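PDB 1I5P: pesticidial crystal protein CRY2AA from Bacillus thuringiensis serovar kurstaki, which kills dipteran and lepidopteran larvae by binding to their midgut epithelial cells and promoting colloid-osmotic lysis. Local coordinates for residues 57-62 against 254-258; 181-185 against 215-219; 261-265 against 629-633; 542-548 against 621-627. Numbering follows the deposited sequence.

Interaction 1: 57-62 against 254-258; sequences VSSFLL and EYVSI
Residues 57-62 and 254-258 are both helical and run nearly parallel: the axes of the two short segments make 14° and approach to 10.2 Å. In residues 57-62, Leu-61 N bonds Val-57 O (2.8 Å) and Leu-62 N bonds Ser-58 O (2.9 Å). The CA atoms of Ser-58 and Glu-254 (6.5 Å) and of Leu-62 and Ile-258 (7.1 Å) set the register. Val-57 (chi1 t) meets the phenol of Tyr-255 (chi1 m), with CB 3.5 Å from Tyr-255 OH and CG1 3.6 Å from Tyr-255 CE2. At Ser-58, in the closer CA pair, N lies 3.8 Å from Tyr-255 CE2, at the ring edge, and CB 4.2 Å from Glu-254 CB, while the hydroxyl bonds back to Val-54 O. Leu-61 (m, t) places CD1 3.9 Å from Tyr-255 CD2 and 4.1 Å from CG2 of Ile-258 (t, p). Leu-62 (m, t) leaves its backbone sideways, yet brings CD2 to 4.0 Å from Ile-258 CD1. The 327 Å² buried is mainly apolar packing, as expected inside the helical bundle of the delta-endotoxin N-terminal domain. Helices 53-65 and 238-259 lie side by side, with Asn-182 of helix 170-193 against Val-57, Leu-61 and Tyr-255, and helix 74-81 against Val-57.

Interaction 2: 181-185 against 215-219; sequences ANMHL and YTRDY
Helical segments 181-185 and 215-219 pack antiparallel: their short axes make 170° and come within 10.8 Å. Ala-181 CA faces Tyr-219 CA at 6.8 Å, and Leu-185 CA faces Thr-216 CA at 7.0 Å, setting the register. Within each, an i to i+4 bond keeps the helical repeat, Leu-185 N to Ala-181 O and Tyr-219 N to Tyr-215 O, both 2.9 Å. Tyr-219 (chi1 m) reaches across so that its OH hydrogen-bonds His-184 ND1 at 2.7 Å, in the plane of the imidazole. His-184 takes chi1 t and turns its ring edge to the face of Tyr-215 (chi1 m), an edge-to-face pair with centroids 5.0 Å apart and planes at 55°. This aromatic cluster lies in the helical bundle of the toxin's N-terminal domain, between helices 170-193 and 202-232, and Phe-157 of helix 145-160 stacks on His-184. Apolar contacts put Ala-181 CB 3.9 Å from Tyr-219 CD1, and Leu-185 (m, t) CD2 3.8 Å from Tyr-215 CB and CG 4.0 Å from Tyr-219 CD1. Leu-185 CD2 also lies 3.7 Å from Thr-216 OG1, a hydroxyl that hydrogen-bonds Leu-212 O. Trp-259 of helix 238-259 touches Ala-181, Leu-185 and Tyr-219.

Interaction 3: 261-265 against 629-633; sequences LFKYQ and LPPLY
Lys-263 (chi1 p) lies across the ring of the C-terminal Tyr-633 (chi1 p), its CB 4.1 Å from the ring centroid and 22° off the normal, a CH-pi contact. The two segments have no regular secondary structure and join the link between helical bundle and beta prism to the chain terminus, which follows the last strand of the C-terminal sandwich. A type I turn from Leu-261 to Tyr-264, closed by Tyr-264 N to Leu-261 O (2.8 Å), presents Lys-263 O to the tail. That oxygen accepts from Leu-632 N (2.9 Å, 158°) and lies 3.2 Å from Pro-631 CA. The CA atoms of Lys-263 and Leu-632 are 4.7 Å apart. Tyr-264 CE2 packs on Pro-631 CB at 3.8 Å, and Leu-629 CD1 reaches Gln-265 O at 3.6 Å. The ammonium of Lys-263 forms salt bridges with Asp-578 and Asp-589. Water 4 links Gln-265 N and Leu-629 O, 2.8 Å from each.

Interaction 4: 542-548 against 621-627; sequences SYNLYLR and NIMFVPT
Backbone hydrogen bonds define this antiparallel pairing of strands 542-548 and 621-626, whose short axes make 138° and approach to 4.4 Å. Three hydrogen-bonded pairs alternate with non-hydrogen-bonded ones: Asn-544 N to Val-625 O (2.7 Å) with Val-625 N to Asn-544 O (3.0 Å), Tyr-546 N to Met-623 O (2.9 Å) with Met-623 N to Tyr-546 O (3.0 Å), and Arg-548 N to Asn-621 O (2.8 Å) with Asn-621 N to Arg-548 O (3.1 Å). Apolar packing covers both faces. On one, Leu-545 (t, p) sets CD1 over the Phe-624 ring, 3.9 Å from its centroid in a CH-pi contact, and 3.9 Å from Ile-622 CG2. On the other, Tyr-546 CB meets Met-623 CG (3.6 Å), and Arg-548 CB meets Met-623 CE (3.6 Å). Among polar contacts, water 5 accepts from Asn-544 ND2 (3.0 Å), and buried Arg-548 hydrogen-bonds Ser-260 O and salt-bridges Asp-589. Leu-605 and Ile-607 of strand 602-610 cover the Leu-545 and Leu-547 face, as expected for the facing sheets of a jelly-roll sandwich.

Overall arrangement
All four contacts are largely buried, with exposure mainly in the 629-633 tail. Interactions 1 and 2 lie in the helical bundle and adjoin, centres about 12 Å apart, since helix 170-193 of interaction 2 also packs on both segments of interaction 1. Interaction 1, its centre about 10 Å from the centre of the chain, is mainly apolar, whereas interaction 2, about 20 Å out by the same measure, adds a histidine-tyrosine hydrogen bond and an aromatic cluster. Interaction 4 belongs to the C-terminal sandwich and relies on regular backbone bonding. Interaction 3, the most hydrated, sits between these parts: Phe-262 packs against Leu-61 and Leu-185, while Pro-631 and Tyr-264 meet Tyr-546. It thus connects bundle to sandwich, and interactions 1 and 4 make no direct contact.

Interaction 1: 57-62 against 254-258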
loop_
_atom_site.group_PDB
_atom_site.type_symbol
_atom_site.label_atom_id
_atom_site.label_comp_id
_atom_site.label_asym_id
_atom_site.label_seq_id
_atom_site.Cartn_x
_atom_site.Cartn_y
_atom_site.Cartn_z
ATOM N N VAL A 57 -8.567 10.055 -6.106
ATOM C CA VAL A 57 -7.958 11.085 -5.270
ATOM C C VAL A 57 -6.537 10.719 -4.853
ATOM O O VAL A 57 -5.628 11.543 -4.946
ATOM C CB VAL A 57 -8.794 11.354 -3.998
ATOM C CG1 VAL A 57 -8.078 12.364 -3.107
ATOM C CG2 VAL A 57 -10.170 11.882 -4.382
ATOM N N SER A 58 -6.342 9.488 -4.399
ATOM C CA SER A 58 -5.013 9.072 -3.982
ATOM C C SER A 58 -4.053 9.123 -5.170
ATOM O O SER A 58 -2.929 9.608 -5.046
ATOM C CB SER A 58 -5.060 7.665 -3.371
ATOM O OG SER A 58 -5.684 6.751 -4.248
ATOM N N SER A 59 -4.500 8.638 -6.324
ATOM C CA SER A 59 -3.669 8.652 -7.524
ATOM C C SER A 59 -3.309 10.101 -7.853
ATOM O O SER A 59 -2.168 10.417 -8.201
ATOM C CB SER A 59 -4.427 8.025 -8.694
ATOM O OG SER A 59 -4.708 6.662 -8.434
ATOM N N PHE A 60 -4.305 10.971 -7.723
ATOM C CA PHE A 60 -4.146 12.397 -7.972
ATOM C C PHE A 60 -3.093 13.011 -7.043
ATOM O O PHE A 60 -2.199 13.736 -7.487
ATOM C CB PHE A 60 -5.498 13.089 -7.769
ATOM C CG PHE A 60 -5.413 14.586 -7.646
ATOM C CD1 PHE A 60 -5.245 15.383 -8.776
ATOM C CD2 PHE A 60 -5.526 15.199 -6.399
ATOM C CE1 PHE A 60 -5.194 16.768 -8.672
ATOM C CE2 PHE A 60 -5.476 16.588 -6.281
ATOM C CZ PHE A 60 -5.310 17.376 -7.425
ATOM N N LEU A 61 -3.200 12.728 -5.749
ATOM C CA LEU A 61 -2.242 13.277 -4.794
ATOM C C LEU A 61 -0.835 12.748 -5.068
ATOM O O LEU A 61 0.140 13.500 -5.007
ATOM C CB LEU A 61 -2.680 12.964 -3.359
ATOM C CG LEU A 61 -4.003 13.637 -2.970
ATOM C CD1 LEU A 61 -4.381 13.276 -1.530
ATOM C CD2 LEU A 61 -3.872 15.151 -3.125
ATOM N N LEU A 62 -0.732 11.458 -5.378
ATOM C CA LEU A 62 0.559 10.852 -5.694
ATOM C C LEU A 62 1.215 11.606 -6.856
ATOM O O LEU A 62 2.409 11.887 -6.822
ATOM C CB LEU A 62 0.376 9.374 -6.069
ATOM C CG LEU A 62 0.182 8.371 -4.917
ATOM C CD1 LEU A 62 -0.310 7.035 -5.455
ATOM C CD2 LEU A 62 1.498 8.202 -4.165
ATOM N N GLU A 254 -3.869 5.582 2.621
ATOM C CA GLU A 254 -3.129 5.950 1.421
ATOM C C GLU A 254 -2.887 7.443 1.584
ATOM O O GLU A 254 -1.843 7.969 1.206
ATOM C CB GLU A 254 -3.970 5.697 0.173
ATOM C CG GLU A 254 -3.667 4.379 -0.494
ATOM C CD GLU A 254 -2.241 4.313 -1.014
ATOM O OE1 GLU A 254 -1.564 3.297 -0.750
ATOM O OE2 GLU A 254 -1.800 5.274 -1.688
ATOM N N TYR A 255 -3.866 8.119 2.179
ATOM C CA TYR A 255 -3.777 9.556 2.410
ATOM C C TYR A 255 -2.819 9.866 3.546
ATOM O O TYR A 255 -1.987 10.761 3.435
ATOM C CB TYR A 255 -5.164 10.120 2.720
ATOM C CG TYR A 255 -6.167 9.810 1.634
ATOM C CD1 TYR A 255 -7.328 9.086 1.907
ATOM C CD2 TYR A 255 -5.942 10.225 0.323
ATOM C CE1 TYR A 255 -8.240 8.778 0.888
ATOM C CE2 TYR A 255 -6.843 9.928 -0.696
ATOM C CZ TYR A 255 -7.984 9.208 -0.412
ATOM O OH TYR A 255 -8.863 8.928 -1.432
ATOM N N VAL A 256 -2.931 9.135 4.646
ATOM C CA VAL A 256 -2.037 9.378 5.764
ATOM C C VAL A 256 -0.591 9.260 5.291
ATOM O O VAL A 256 0.264 10.046 5.697
ATOM C CB VAL A 256 -2.278 8.377 6.905
ATOM C CG1 VAL A 256 -1.305 8.655 8.039
ATOM C CG2 VAL A 256 -3.716 8.493 7.404
ATOM N N SER A 257 -0.333 8.286 4.420
ATOM C CA SER A 257 1.010 8.056 3.880
ATOM C C SER A 257 1.496 9.162 2.940
ATOM O O SER A 257 2.704 9.354 2.774
ATOM C CB SER A 257 1.057 6.728 3.135
ATOM O OG SER A 257 0.978 5.637 4.039
ATOM N N ILE A 258 0.571 9.880 2.309
ATOM C CA ILE A 258 0.998 10.943 1.417
ATOM C C ILE A 258 1.138 12.280 2.146
ATOM O O ILE A 258 1.941 13.120 1.740
ATOM C CB ILE A 258 0.040 11.104 0.206
ATOM C CG1 ILE A 258 0.749 11.874 -0.911
ATOM C CG2 ILE A 258 -1.230 11.832 0.627
ATOM C CD1 ILE A 258 1.930 11.138 -1.523
#

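Interaction 2: 181-185 against 215-219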
loop_
_atom_site.group_PDB
_atom_site.type_symbol
_atom_site.label_atom_id
_atom_site.label_comp_id
_atom_site.label_asym_id
_atom_site.label_seq_id
_atom_site.Cartn_x
_atom_site.Cartn_y
_atom_site.Cartn_z
ATOM N N ALA A 181 -9.393 15.974 5.693
ATOM C CA ALA A 181 -8.027 16.255 6.103
ATOM C C ALA A 181 -7.215 16.497 4.835
ATOM O O ALA A 181 -6.321 17.342 4.815
ATOM C CB ALA A 181 -7.450 15.079 6.895
ATOM N N ASN A 182 -7.537 15.763 3.770
ATOM C CA ASN A 182 -6.850 15.930 2.491
ATOM C C ASN A 182 -7.006 17.369 2.023
ATOM O O ASN A 182 -6.053 17.999 1.571
ATOM C CB ASN A 182 -7.448 15.019 1.413
ATOM C CG ASN A 182 -6.863 13.625 1.423
ATOM O OD1 ASN A 182 -5.811 13.387 2.007
ATOM N ND2 ASN A 182 -7.533 12.699 0.745
ATOM N N MET A 183 -8.225 17.878 2.135
ATOM C CA MET A 183 -8.524 19.234 1.706
ATOM C C MET A 183 -7.781 20.294 2.510
ATOM O O MET A 183 -7.210 21.222 1.941
ATOM C CB MET A 183 -10.033 19.478 1.777
ATOM C CG MET A 183 -10.836 18.588 0.830
ATOM S SD MET A 183 -12.610 18.647 1.153
ATOM C CE MET A 183 -13.070 16.923 1.016
ATOM N N HIS A 184 -7.779 20.155 3.831
ATOM C CA HIS A 184 -7.100 21.124 4.687
ATOM C C HIS A 184 -5.582 21.121 4.490
ATOM O O HIS A 184 -4.965 22.182 4.349
ATOM C CB HIS A 184 -7.419 20.852 6.162
ATOM C CG HIS A 184 -6.983 21.951 7.085
ATOM N ND1 HIS A 184 -6.874 21.776 8.449
ATOM C CD2 HIS A 184 -6.629 23.235 6.841
ATOM C CE1 HIS A 184 -6.467 22.904 9.003
ATOM N NE2 HIS A 184 -6.310 23.806 8.051
ATOM N N LEU A 185 -4.981 19.933 4.485
ATOM C CA LEU A 185 -3.535 19.824 4.321
ATOM C C LEU A 185 -3.093 20.271 2.935
ATOM O O LEU A 185 -2.021 20.866 2.785
ATOM C CB LEU A 185 -3.076 18.390 4.597
ATOM C CG LEU A 185 -3.158 17.954 6.066
ATOM C CD1 LEU A 185 -2.729 16.497 6.208
ATOM C CD2 LEU A 185 -2.270 18.854 6.919
ATOM N N TYR A 215 -0.438 19.962 11.670
ATOM C CA TYR A 215 -1.726 19.372 11.342
ATOM C C TYR A 215 -1.549 17.971 10.762
ATOM O O TYR A 215 -2.381 17.096 10.981
ATOM C CB TYR A 215 -2.512 20.288 10.401
ATOM C CG TYR A 215 -3.121 21.470 11.134
ATOM C CD1 TYR A 215 -2.586 22.750 11.009
ATOM C CD2 TYR A 215 -4.204 21.292 12.000
ATOM C CE1 TYR A 215 -3.112 23.828 11.729
ATOM C CE2 TYR A 215 -4.737 22.358 12.725
ATOM C CZ TYR A 215 -4.187 23.623 12.585
ATOM O OH TYR A 215 -4.723 24.674 13.295
ATOM N N THR A 216 -0.454 17.746 10.043
ATOM C CA THR A 216 -0.196 16.415 9.494
ATOM C C THR A 216 -0.071 15.463 10.685
ATOM O O THR A 216 -0.574 14.341 10.663
ATOM C CB THR A 216 1.121 16.382 8.676
ATOM O OG1 THR A 216 0.932 17.079 7.437
ATOM C CG2 THR A 216 1.544 14.948 8.393
ATOM N N ARG A 217 0.602 15.934 11.727
ATOM C CA ARG A 217 0.782 15.147 12.933
ATOM C C ARG A 217 -0.564 14.828 13.586
ATOM O O ARG A 217 -0.893 13.662 13.810
ATOM C CB ARG A 217 1.685 15.903 13.910
ATOM C CG ARG A 217 1.650 15.386 15.340
ATOM C CD ARG A 217 1.121 16.470 16.262
ATOM N NE ARG A 217 2.178 17.357 16.730
ATOM C CZ ARG A 217 1.998 18.630 17.069
ATOM N NH1 ARG A 217 0.799 19.186 16.983
ATOM N NH2 ARG A 217 3.022 19.341 17.514
ATOM N N ASP A 218 -1.344 15.862 13.879
ATOM C CA ASP A 218 -2.645 15.678 14.521
ATOM C C ASP A 218 -3.583 14.768 13.737
ATOM O O ASP A 218 -4.165 13.829 14.292
ATOM C CB ASP A 218 -3.330 17.031 14.731
ATOM C CG ASP A 218 -2.551 17.943 15.660
ATOM O OD1 ASP A 218 -1.589 17.466 16.290
ATOM O OD2 ASP A 218 -2.905 19.135 15.761
ATOM N N TYR A 219 -3.736 15.053 12.450
ATOM C CA TYR A 219 -4.613 14.263 11.606
ATOM C C TYR A 219 -4.096 12.844 11.398
ATOM O O TYR A 219 -4.878 11.893 11.378
ATOM C CB TYR A 219 -4.802 14.964 10.262
ATOM C CG TYR A 219 -5.407 16.351 10.367
ATOM C CD1 TYR A 219 -5.338 17.235 9.294
ATOM C CD2 TYR A 219 -6.048 16.780 11.533
ATOM C CE1 TYR A 219 -5.887 18.506 9.373
ATOM C CE2 TYR A 219 -6.608 18.059 11.623
ATOM C CZ TYR A 219 -6.519 18.916 10.539
ATOM O OH TYR A 219 -7.035 20.190 10.607
#

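Interaction 3: 261-265 against 629-633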
loop_
_atom_site.group_PDB
_atom_site.type_symbol
_atom_site.label_atom_id
_atom_site.label_comp_id
_atom_site.label_asym_id
_atom_site.label_seq_id
_atom_site.Cartn_x
_atom_site.Cartn_y
_atom_site.Cartn_z
ATOM N N LEU A 261 4.420 13.423 3.207
ATOM C CA LEU A 261 5.300 13.586 2.048
ATOM C C LEU A 261 4.957 14.885 1.321
ATOM O O LEU A 261 5.626 15.259 0.364
ATOM C CB LEU A 261 5.179 12.391 1.086
ATOM C CG LEU A 261 5.739 11.068 1.626
ATOM C CD1 LEU A 261 5.540 9.971 0.598
ATOM C CD2 LEU A 261 7.224 11.226 1.978
ATOM N N PHE A 262 3.912 15.571 1.778
ATOM C CA PHE A 262 3.515 16.843 1.169
ATOM C C PHE A 262 4.674 17.834 1.289
ATOM O O PHE A 262 4.795 18.772 0.501
ATOM C CB PHE A 262 2.288 17.430 1.876
ATOM C CG PHE A 262 0.960 16.978 1.309
ATOM C CD1 PHE A 262 -0.223 17.544 1.774
ATOM C CD2 PHE A 262 0.888 16.021 0.303
ATOM C CE1 PHE A 262 -1.457 17.169 1.249
ATOM C CE2 PHE A 262 -0.341 15.638 -0.233
ATOM C CZ PHE A 262 -1.517 16.212 0.238
ATOM N N LYS A 263 5.522 17.618 2.290
ATOM C CA LYS A 263 6.677 18.477 2.534
ATOM C C LYS A 263 7.699 18.358 1.400
ATOM O O LYS A 263 8.659 19.126 1.338
ATOM C CB LYS A 263 7.344 18.100 3.864
ATOM C CG LYS A 263 8.137 16.794 3.784
ATOM C CD LYS A 263 8.260 16.037 5.114
ATOM C CE LYS A 263 9.362 16.553 6.018
ATOM N NZ LYS A 263 9.700 15.520 7.045
ATOM N N TYR A 264 7.502 17.386 0.514
ATOM C CA TYR A 264 8.412 17.187 -0.614
ATOM C C TYR A 264 7.777 17.535 -1.955
ATOM O O TYR A 264 6.554 17.512 -2.106
ATOM C CB TYR A 264 8.898 15.730 -0.669
ATOM C CG TYR A 264 9.791 15.321 0.478
ATOM C CD1 TYR A 264 9.326 14.469 1.480
ATOM C CD2 TYR A 264 11.095 15.816 0.583
ATOM C CE1 TYR A 264 10.136 14.122 2.567
ATOM C CE2 TYR A 264 11.908 15.479 1.665
ATOM C CZ TYR A 264 11.422 14.636 2.652
ATOM O OH TYR A 264 12.208 14.346 3.740
ATOM N N GLN A 265 8.620 17.861 -2.928
ATOM C CA GLN A 265 8.169 18.174 -4.277
ATOM C C GLN A 265 8.980 17.334 -5.239
ATOM O O GLN A 265 10.163 17.082 -5.007
ATOM C CB GLN A 265 8.388 19.648 -4.621
ATOM C CG GLN A 265 7.493 20.615 -3.864
ATOM C CD GLN A 265 7.786 22.056 -4.236
ATOM O OE1 GLN A 265 7.183 22.611 -5.158
ATOM N NE2 GLN A 265 8.725 22.667 -3.525
ATOM N N LEU A 629 15.631 21.126 -4.191
ATOM C CA LEU A 629 14.261 21.134 -3.688
ATOM C C LEU A 629 14.222 20.699 -2.234
ATOM O O LEU A 629 13.835 19.571 -1.920
ATOM C CB LEU A 629 13.373 20.211 -4.528
ATOM C CG LEU A 629 13.191 20.568 -6.007
ATOM C CD1 LEU A 629 12.273 19.545 -6.661
ATOM C CD2 LEU A 629 12.600 21.969 -6.134
ATOM N N PRO A 630 14.646 21.583 -1.319
ATOM C CA PRO A 630 14.625 21.226 0.099
ATOM C C PRO A 630 13.184 21.058 0.591
ATOM O O PRO A 630 12.255 21.637 0.029
ATOM C CB PRO A 630 15.334 22.406 0.755
ATOM C CG PRO A 630 14.942 23.558 -0.137
ATOM C CD PRO A 630 15.155 22.952 -1.507
ATOM N N PRO A 631 12.977 20.251 1.645
ATOM C CA PRO A 631 11.621 20.042 2.174
ATOM C C PRO A 631 11.004 21.314 2.780
ATOM O O PRO A 631 11.720 22.219 3.219
ATOM C CB PRO A 631 11.825 18.934 3.202
ATOM C CG PRO A 631 13.225 19.203 3.698
ATOM C CD PRO A 631 13.956 19.441 2.391
ATOM N N LEU A 632 9.673 21.372 2.809
ATOM C CA LEU A 632 8.966 22.547 3.322
ATOM C C LEU A 632 9.204 22.826 4.806
ATOM O O LEU A 632 8.981 23.937 5.275
ATOM C CB LEU A 632 7.463 22.424 3.030
ATOM C CG LEU A 632 7.115 22.254 1.543
ATOM C CD1 LEU A 632 5.621 22.421 1.339
ATOM C CD2 LEU A 632 7.876 23.279 0.700
ATOM N N TYR A 633 9.658 21.814 5.533
ATOM C CA TYR A 633 9.954 21.956 6.950
ATOM C C TYR A 633 10.836 20.809 7.411
ATOM O O TYR A 633 11.566 20.995 8.407
ATOM C CB TYR A 633 8.660 22.023 7.777
ATOM C CG TYR A 633 7.748 20.814 7.679
ATOM C CD1 TYR A 633 8.084 19.606 8.292
ATOM C CD2 TYR A 633 6.544 20.884 6.982
ATOM C CE1 TYR A 633 7.242 18.501 8.214
ATOM C CE2 TYR A 633 5.693 19.782 6.894
ATOM C CZ TYR A 633 6.048 18.598 7.509
ATOM O OH TYR A 633 5.213 17.511 7.403
ATOM O OXT TYR A 633 10.780 19.735 6.771
HETATM O O HOH W 1 4.270 16.991 4.951
HETATM O O HOH W 2 10.087 20.682 -1.199
HETATM O O HOH W 3 11.918 17.364 7.555
HETATM O O HOH W 4 11.270 18.347 -2.108
#

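Interaction 4: 542-548 against 621-627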
loop_
_atom_site.group_PDB
_atom_site.type_symbol
_atom_site.label_atom_id
_atom_site.label_comp_id
_atom_site.label_asym_id
_atom_site.label_seq_id
_atom_site.Cartn_x
_atom_site.Cartn_y
_atom_site.Cartn_z
ATOM N N SER A 542 21.819 13.887 -9.829
ATOM C CA SER A 542 22.279 13.955 -8.452
ATOM C C SER A 542 21.105 14.284 -7.542
ATOM O O SER A 542 20.277 15.136 -7.861
ATOM C CB SER A 542 23.367 15.016 -8.295
ATOM O OG SER A 542 24.631 14.482 -8.649
ATOM N N TYR A 543 21.042 13.606 -6.404
ATOM C CA TYR A 543 19.960 13.811 -5.453
ATOM C C TYR A 543 20.461 13.880 -4.027
ATOM O O TYR A 543 21.563 13.422 -3.717
ATOM C CB TYR A 543 18.958 12.648 -5.508
ATOM C CG TYR A 543 18.280 12.390 -6.837
ATOM C CD1 TYR A 543 18.885 11.598 -7.812
ATOM C CD2 TYR A 543 17.011 12.914 -7.106
ATOM C CE1 TYR A 543 18.240 11.328 -9.026
ATOM C CE2 TYR A 543 16.363 12.655 -8.314
ATOM C CZ TYR A 543 16.981 11.862 -9.267
ATOM O OH TYR A 543 16.337 11.626 -10.466
ATOM N N ASN A 544 19.640 14.458 -3.157
ATOM C CA ASN A 544 19.958 14.484 -1.737
ATOM C C ASN A 544 19.260 13.234 -1.226
ATOM O O ASN A 544 18.068 13.032 -1.472
ATOM C CB ASN A 544 19.366 15.706 -1.037
ATOM C CG ASN A 544 20.236 16.929 -1.163
ATOM O OD1 ASN A 544 21.460 16.849 -1.060
ATOM N ND2 ASN A 544 19.607 18.082 -1.371
ATOM N N LEU A 545 20.011 12.380 -0.549
ATOM C CA LEU A 545 19.445 11.163 -0.010
ATOM C C LEU A 545 18.903 11.418 1.382
ATOM O O LEU A 545 19.620 11.910 2.261
ATOM C CB LEU A 545 20.497 10.054 0.050
ATOM C CG LEU A 545 20.080 8.744 0.725
ATOM C CD1 LEU A 545 18.982 8.064 -0.084
ATOM C CD2 LEU A 545 21.294 7.830 0.845
ATOM N N TYR A 546 17.627 11.096 1.569
ATOM C CA TYR A 546 16.969 11.247 2.854
ATOM C C TYR A 546 16.529 9.869 3.318
ATOM O O TYR A 546 15.958 9.097 2.549
ATOM C CB TYR A 546 15.724 12.138 2.743
ATOM C CG TYR A 546 15.990 13.614 2.551
ATOM C CD1 TYR A 546 16.248 14.133 1.286
ATOM C CD2 TYR A 546 15.979 14.495 3.638
ATOM C CE1 TYR A 546 16.488 15.495 1.097
ATOM C CE2 TYR A 546 16.220 15.859 3.462
ATOM C CZ TYR A 546 16.472 16.352 2.188
ATOM O OH TYR A 546 16.718 17.696 2.015
ATOM N N LEU A 547 16.806 9.551 4.571
ATOM C CA LEU A 547 16.376 8.274 5.111
ATOM C C LEU A 547 15.334 8.562 6.168
ATOM O O LEU A 547 15.600 9.286 7.129
ATOM C CB LEU A 547 17.546 7.499 5.732
ATOM C CG LEU A 547 18.644 7.019 4.772
ATOM C CD1 LEU A 547 19.607 6.115 5.519
ATOM C CD2 LEU A 547 18.030 6.268 3.598
ATOM N N ARG A 548 14.132 8.035 5.959
ATOM C CA ARG A 548 13.062 8.203 6.927
ATOM C C ARG A 548 13.263 7.055 7.902
ATOM O O ARG A 548 13.198 5.886 7.523
ATOM C CB ARG A 548 11.682 8.112 6.263
ATOM C CG ARG A 548 10.529 8.132 7.262
ATOM C CD ARG A 548 9.203 8.534 6.623
ATOM N NE ARG A 548 9.183 9.942 6.231
ATOM C CZ ARG A 548 8.108 10.584 5.782
ATOM N NH1 ARG A 548 6.950 9.949 5.665
ATOM N NH2 ARG A 548 8.188 11.868 5.451
ATOM N N ASN A 621 11.783 4.594 5.140
ATOM C CA ASN A 621 11.728 4.953 3.728
ATOM C C ASN A 621 13.069 5.469 3.237
ATOM O O ASN A 621 13.867 6.015 3.999
ATOM C CB ASN A 621 10.655 6.013 3.453
ATOM C CG ASN A 621 10.041 5.878 2.051
ATOM O OD1 ASN A 621 10.619 5.249 1.157
ATOM N ND2 ASN A 621 8.865 6.474 1.858
ATOM N N ILE A 622 13.297 5.283 1.944
ATOM C CA ILE A 622 14.518 5.725 1.297
ATOM C C ILE A 622 14.044 6.666 0.206
ATOM O O ILE A 622 13.341 6.252 -0.718
ATOM C CB ILE A 622 15.272 4.525 0.666
ATOM C CG1 ILE A 622 15.632 3.510 1.755
ATOM C CG2 ILE A 622 16.532 5.005 -0.051
ATOM C CD1 ILE A 622 16.052 2.142 1.211
ATOM N N MET A 623 14.409 7.935 0.305
ATOM C CA MET A 623 13.966 8.878 -0.706
ATOM C C MET A 623 15.047 9.765 -1.282
ATOM O O MET A 623 15.825 10.382 -0.551
ATOM C CB MET A 623 12.830 9.746 -0.166
ATOM C CG MET A 623 13.078 10.277 1.210
ATOM S SD MET A 623 12.131 9.373 2.432
ATOM C CE MET A 623 11.988 10.647 3.680
ATOM N N PHE A 624 15.090 9.802 -2.612
ATOM C CA PHE A 624 16.043 10.623 -3.344
ATOM C C PHE A 624 15.271 11.853 -3.799
ATOM O O PHE A 624 14.266 11.747 -4.509
ATOM C CB PHE A 624 16.599 9.866 -4.549
ATOM C CG PHE A 624 17.347 8.618 -4.181
ATOM C CD1 PHE A 624 16.664 7.459 -3.849
ATOM C CD2 PHE A 624 18.738 8.612 -4.134
ATOM C CE1 PHE A 624 17.350 6.307 -3.477
ATOM C CE2 PHE A 624 19.437 7.457 -3.758
ATOM C CZ PHE A 624 18.736 6.307 -3.429
ATOM N N VAL A 625 15.744 13.016 -3.376
ATOM C CA VAL A 625 15.087 14.268 -3.701
ATOM C C VAL A 625 16.029 15.185 -4.479
ATOM O O VAL A 625 17.221 15.256 -4.181
ATOM C CB VAL A 625 14.634 14.964 -2.395
ATOM C CG1 VAL A 625 13.862 16.232 -2.707
ATOM C CG2 VAL A 625 13.783 13.992 -1.573
ATOM N N PRO A 626 15.508 15.885 -5.500
ATOM C CA PRO A 626 16.359 16.785 -6.275
ATOM C C PRO A 626 17.066 17.717 -5.307
ATOM O O PRO A 626 16.443 18.280 -4.400
ATOM C CB PRO A 626 15.359 17.484 -7.181
ATOM C CG PRO A 626 14.405 16.360 -7.488
ATOM C CD PRO A 626 14.162 15.812 -6.095
ATOM N N THR A 627 18.371 17.859 -5.498
ATOM C CA THR A 627 19.206 18.681 -4.626
ATOM C C THR A 627 18.753 20.122 -4.400
ATOM O O THR A 627 19.037 20.703 -3.357
ATOM C CB THR A 627 20.662 18.705 -5.141
ATOM O OG1 THR A 627 20.727 19.450 -6.363
ATOM C CG2 THR A 627 21.144 17.284 -5.409
HETATM O O HOH W 5 16.618 18.306 -1.035
#